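Local coordinates for lipoate-protein ligase 1 (Plasmodium falciparum, PDB 5T8U) that belongs to the lipoate-protein ligase family, with a lipoyl protein ligase A/B catalytic domain that holds lipoic acid in the model and a smaller C-terminal domain, at residues 34-39 with 50-55. Residues are numbered along the deposited sequence; the frame is centred on the assembly and turned at random.
Sequences NNYNDL and KFNEPI
Lys50 opens the segment 50-55 by laying its CB against Asn37 O, while the rest of its bent chain leads away; its NZ stays 5.0 Å from Asp38 OD1, with no contact between the charges. At Phe51 the backbone is gripped twice by one residue. Phe51 N donates to Asn37 O (2.7 Å), and Asn37 ND2 returns a bond to Phe51 O (2.5 Å) that runs nearly along the C=O axis, with Phe51 O nearly in the plane of the Asn37 side-chain amide. A CA-H...O contact from Asn37 CA meets the same carbonyl oxygen. The Phe51 ring, its CG anti to the backbone N, turns an edge to the face of Tyr36, an offset edge-to-face pair with planes at 66° and centroids 5.6 Å apart; Glu53 N lies over the centre of one Phe51 face. Tyr36, its CG anti to the backbone N (chi1 180°), sends its ring past Asn52 so that OH donates to Glu53 O (2.5 Å) from above the carbonyl plane. Ile55 CD1 lies 3.8 Å from Tyr36 CE1 and 3.2 Å from Leu39 CD1, a tight methyl-methyl approach; Ile55 also packs on Leu13 and Leu15 of strand 13-17. Asn37-Phe51 pairing and the Tyr36 bond thus join two loops flanking helix 39-42, the second leading into strand 55-59, an inner strand of the mixed sheet of the ligase fold.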
ATOM      1  N   ASN A  34      -1.597 -12.288   5.236  1.00 64.62           N
ATOM      2  CA  ASN A  34      -2.225 -13.563   4.914  1.00 67.75           C
ATOM      3  C   ASN A  34      -2.141 -14.586   6.041  1.00 67.91           C
ATOM      4  O   ASN A  34      -2.689 -15.684   5.899  1.00 72.47           O
ATOM      5  CB  ASN A  34      -1.599 -14.147   3.643  1.00 69.88           C
ATOM      6  CG  ASN A  34      -2.026 -13.405   2.390  1.00 71.11           C
ATOM      7  OD1 ASN A  34      -1.194 -12.998   1.579  1.00 71.47           O
ATOM      8  ND2 ASN A  34      -3.332 -13.226   2.227  1.00 71.23           N
ATOM      9  N   ASN A  35      -1.476 -14.260   7.152  0.88 61.56           N
ATOM     10  CA  ASN A  35      -1.408 -15.158   8.300  0.88 60.84           C
ATOM     11  C   ASN A  35      -1.643 -14.401   9.602  0.88 61.07           C
ATOM     12  O   ASN A  35      -1.118 -14.786  10.652  0.88 61.67           O
ATOM     13  CB  ASN A  35      -0.063 -15.887   8.351  0.88 59.77           C
ATOM     14  CG  ASN A  35       0.134 -16.824   7.176  0.88 59.91           C
ATOM     15  OD1 ASN A  35      -0.341 -17.959   7.188  0.88 61.22           O
ATOM     16  ND2 ASN A  35       0.841 -16.354   6.156  0.88 58.57           N
ATOM     17  N   TYR A  36      -2.431 -13.328   9.543  1.00 62.88           N
ATOM     18  CA  TYR A  36      -2.726 -12.481  10.693  1.00 65.99           C
ATOM     19  C   TYR A  36      -3.105 -13.299  11.922  1.00 71.27           C
ATOM     20  O   TYR A  36      -2.334 -13.374  12.886  1.00 72.66           O
ATOM     21  CB  TYR A  36      -3.847 -11.507  10.316  1.00 64.90           C
ATOM     22  CG  TYR A  36      -4.281 -10.548  11.401  1.00 63.65           C
ATOM     23  CD1 TYR A  36      -3.455  -9.512  11.817  1.00 61.79           C
ATOM     24  CD2 TYR A  36      -5.538 -10.657  11.982  1.00 64.67           C
ATOM     25  CE1 TYR A  36      -3.862  -8.627  12.798  1.00 61.01           C
ATOM     26  CE2 TYR A  36      -5.952  -9.779  12.960  1.00 63.97           C
ATOM     27  CZ  TYR A  36      -5.112  -8.765  13.364  1.00 62.34           C
ATOM     28  OH  TYR A  36      -5.530  -7.890  14.340  1.00 62.95           O
ATOM     29  N   ASN A  37      -4.277 -13.938  11.890  1.00 73.98           N
ATOM     30  CA  ASN A  37      -4.802 -14.615  13.071  1.00 78.10           C
ATOM     31  C   ASN A  37      -3.897 -15.730  13.583  1.00 80.41           C
ATOM     32  O   ASN A  37      -4.120 -16.215  14.697  1.00 81.26           O
ATOM     33  CB  ASN A  37      -6.192 -15.185  12.770  1.00 82.20           C
ATOM     34  CG  ASN A  37      -7.201 -14.107  12.412  1.00 84.85           C
ATOM     35  OD1 ASN A  37      -7.929 -14.227  11.427  1.00 86.17           O
ATOM     36  ND2 ASN A  37      -7.247 -13.046  13.211  1.00 84.47           N
ATOM     37  N   ASP A  38      -2.892 -16.149  12.814  1.00 82.92           N
ATOM     38  CA  ASP A  38      -1.994 -17.220  13.222  1.00 84.67           C
ATOM     39  C   ASP A  38      -0.602 -16.732  13.594  1.00 83.78           C
ATOM     40  O   ASP A  38       0.264 -17.560  13.901  1.00 85.54           O
ATOM     41  CB  ASP A  38      -1.874 -18.261  12.105  1.00 86.14           C
ATOM     42  CG  ASP A  38      -3.156 -19.030  11.889  1.00 89.00           C
ATOM     43  OD1 ASP A  38      -3.877 -19.269  12.881  1.00 89.82           O
ATOM     44  OD2 ASP A  38      -3.443 -19.397  10.730  1.00 88.99           O
ATOM     45  N   LEU A  39      -0.361 -15.420  13.589  1.00 81.31           N
ATOM     46  CA  LEU A  39       1.007 -14.930  13.723  1.00 79.87           C
ATOM     47  C   LEU A  39       1.650 -15.395  15.025  1.00 80.05           C
ATOM     48  O   LEU A  39       2.846 -15.704  15.054  1.00 81.66           O
ATOM     49  CB  LEU A  39       1.033 -13.406  13.624  1.00 76.73           C
ATOM     50  CG  LEU A  39       0.937 -12.824  12.211  1.00 75.81           C
ATOM     51  CD1 LEU A  39       0.875 -11.309  12.268  1.00 74.33           C
ATOM     52  CD2 LEU A  39       2.103 -13.271  11.339  1.00 75.47           C
ATOM     53  N   LYS A  50      -5.050 -17.471  19.001  1.00108.25           N
ATOM     54  CA  LYS A  50      -5.044 -16.860  17.683  1.00101.99           C
ATOM     55  C   LYS A  50      -5.202 -15.351  17.818  1.00 94.01           C
ATOM     56  O   LYS A  50      -5.838 -14.856  18.753  1.00 97.29           O
ATOM     57  CB  LYS A  50      -6.155 -17.447  16.811  1.00103.35           C
ATOM     58  CG  LYS A  50      -5.964 -18.937  16.543  1.00105.36           C
ATOM     59  CD  LYS A  50      -7.271 -19.653  16.236  1.00108.20           C
ATOM     60  CE  LYS A  50      -7.304 -21.046  16.859  1.00111.14           C
ATOM     61  NZ  LYS A  50      -6.411 -22.018  16.168  1.00111.94           N
ATOM     62  N   PHE A  51      -4.620 -14.626  16.869  0.86 77.04           N
ATOM     63  CA  PHE A  51      -4.364 -13.205  17.037  0.86 68.97           C
ATOM     64  C   PHE A  51      -5.487 -12.357  16.455  0.86 70.29           C
ATOM     65  O   PHE A  51      -6.069 -12.693  15.420  0.86 67.92           O
ATOM     66  CB  PHE A  51      -3.034 -12.840  16.378  0.86 64.96           C
ATOM     67  CG  PHE A  51      -2.490 -11.511  16.803  0.86 61.65           C
ATOM     68  CD1 PHE A  51      -2.130 -11.282  18.121  0.86 61.03           C
ATOM     69  CD2 PHE A  51      -2.321 -10.495  15.882  0.86 60.47           C
ATOM     70  CE1 PHE A  51      -1.623 -10.058  18.509  0.86 60.41           C
ATOM     71  CE2 PHE A  51      -1.816  -9.273  16.266  0.86 58.54           C
ATOM     72  CZ  PHE A  51      -1.464  -9.054  17.579  0.86 58.42           C
ATOM     73  N   ASN A  52      -5.783 -11.248  17.138  1.00 80.17           N
ATOM     74  CA  ASN A  52      -6.827 -10.335  16.688  1.00 81.91           C
ATOM     75  C   ASN A  52      -6.519  -8.885  17.047  1.00 76.43           C
ATOM     76  O   ASN A  52      -7.419  -8.041  16.946  1.00 76.89           O
ATOM     77  CB  ASN A  52      -8.178 -10.749  17.296  1.00 86.86           C
ATOM     78  CG  ASN A  52      -9.356 -10.055  16.640  1.00 90.56           C
ATOM     79  OD1 ASN A  52      -9.241  -9.520  15.537  1.00 92.68           O
ATOM     80  ND2 ASN A  52     -10.499 -10.065  17.318  1.00 92.04           N
ATOM     81  N   GLU A  53      -5.298  -8.560  17.447  1.00 67.77           N
ATOM     82  CA  GLU A  53      -4.941  -7.259  17.986  1.00 63.57           C
ATOM     83  C   GLU A  53      -4.169  -6.442  16.961  1.00 57.63           C
ATOM     84  O   GLU A  53      -3.761  -6.951  15.913  1.00 54.14           O
ATOM     85  CB  GLU A  53      -4.112  -7.440  19.260  1.00 65.09           C
ATOM     86  CG  GLU A  53      -4.857  -8.094  20.407  1.00 68.04           C
ATOM     87  CD  GLU A  53      -5.903  -7.186  21.019  1.00 70.28           C
ATOM     88  OE1 GLU A  53      -7.097  -7.347  20.692  1.00 71.53           O
ATOM     89  OE2 GLU A  53      -5.530  -6.305  21.823  1.00 70.40           O
ATOM     90  N   PRO A  54      -3.945  -5.154  17.230  1.00 56.23           N
ATOM     91  CA  PRO A  54      -3.229  -4.315  16.262  1.00 54.87           C
ATOM     92  C   PRO A  54      -1.782  -4.746  16.072  1.00 55.57           C
ATOM     93  O   PRO A  54      -1.156  -5.325  16.963  1.00 53.00           O
ATOM     94  CB  PRO A  54      -3.306  -2.913  16.880  1.00 54.85           C
ATOM     95  CG  PRO A  54      -4.434  -2.972  17.852  1.00 55.80           C
ATOM     96  CD  PRO A  54      -4.437  -4.368  18.375  1.00 56.79           C
ATOM     97  N   ILE A  55      -1.253  -4.442  14.886  1.00 58.82           N
ATOM     98  CA  ILE A  55       0.141  -4.703  14.544  1.00 57.70           C
ATOM     99  C   ILE A  55       0.732  -3.457  13.907  1.00 56.77           C
ATOM    100  O   ILE A  55       0.099  -2.822  13.053  1.00 55.27           O
ATOM    101  CB  ILE A  55       0.287  -5.902  13.583  1.00 56.98           C
ATOM    102  CG1 ILE A  55      -0.161  -7.186  14.278  1.00 58.41           C
ATOM    103  CG2 ILE A  55       1.729  -6.019  13.073  1.00 57.39           C
ATOM    104  CD1 ILE A  55      -0.083  -8.429  13.418  1.00 58.33           C
TER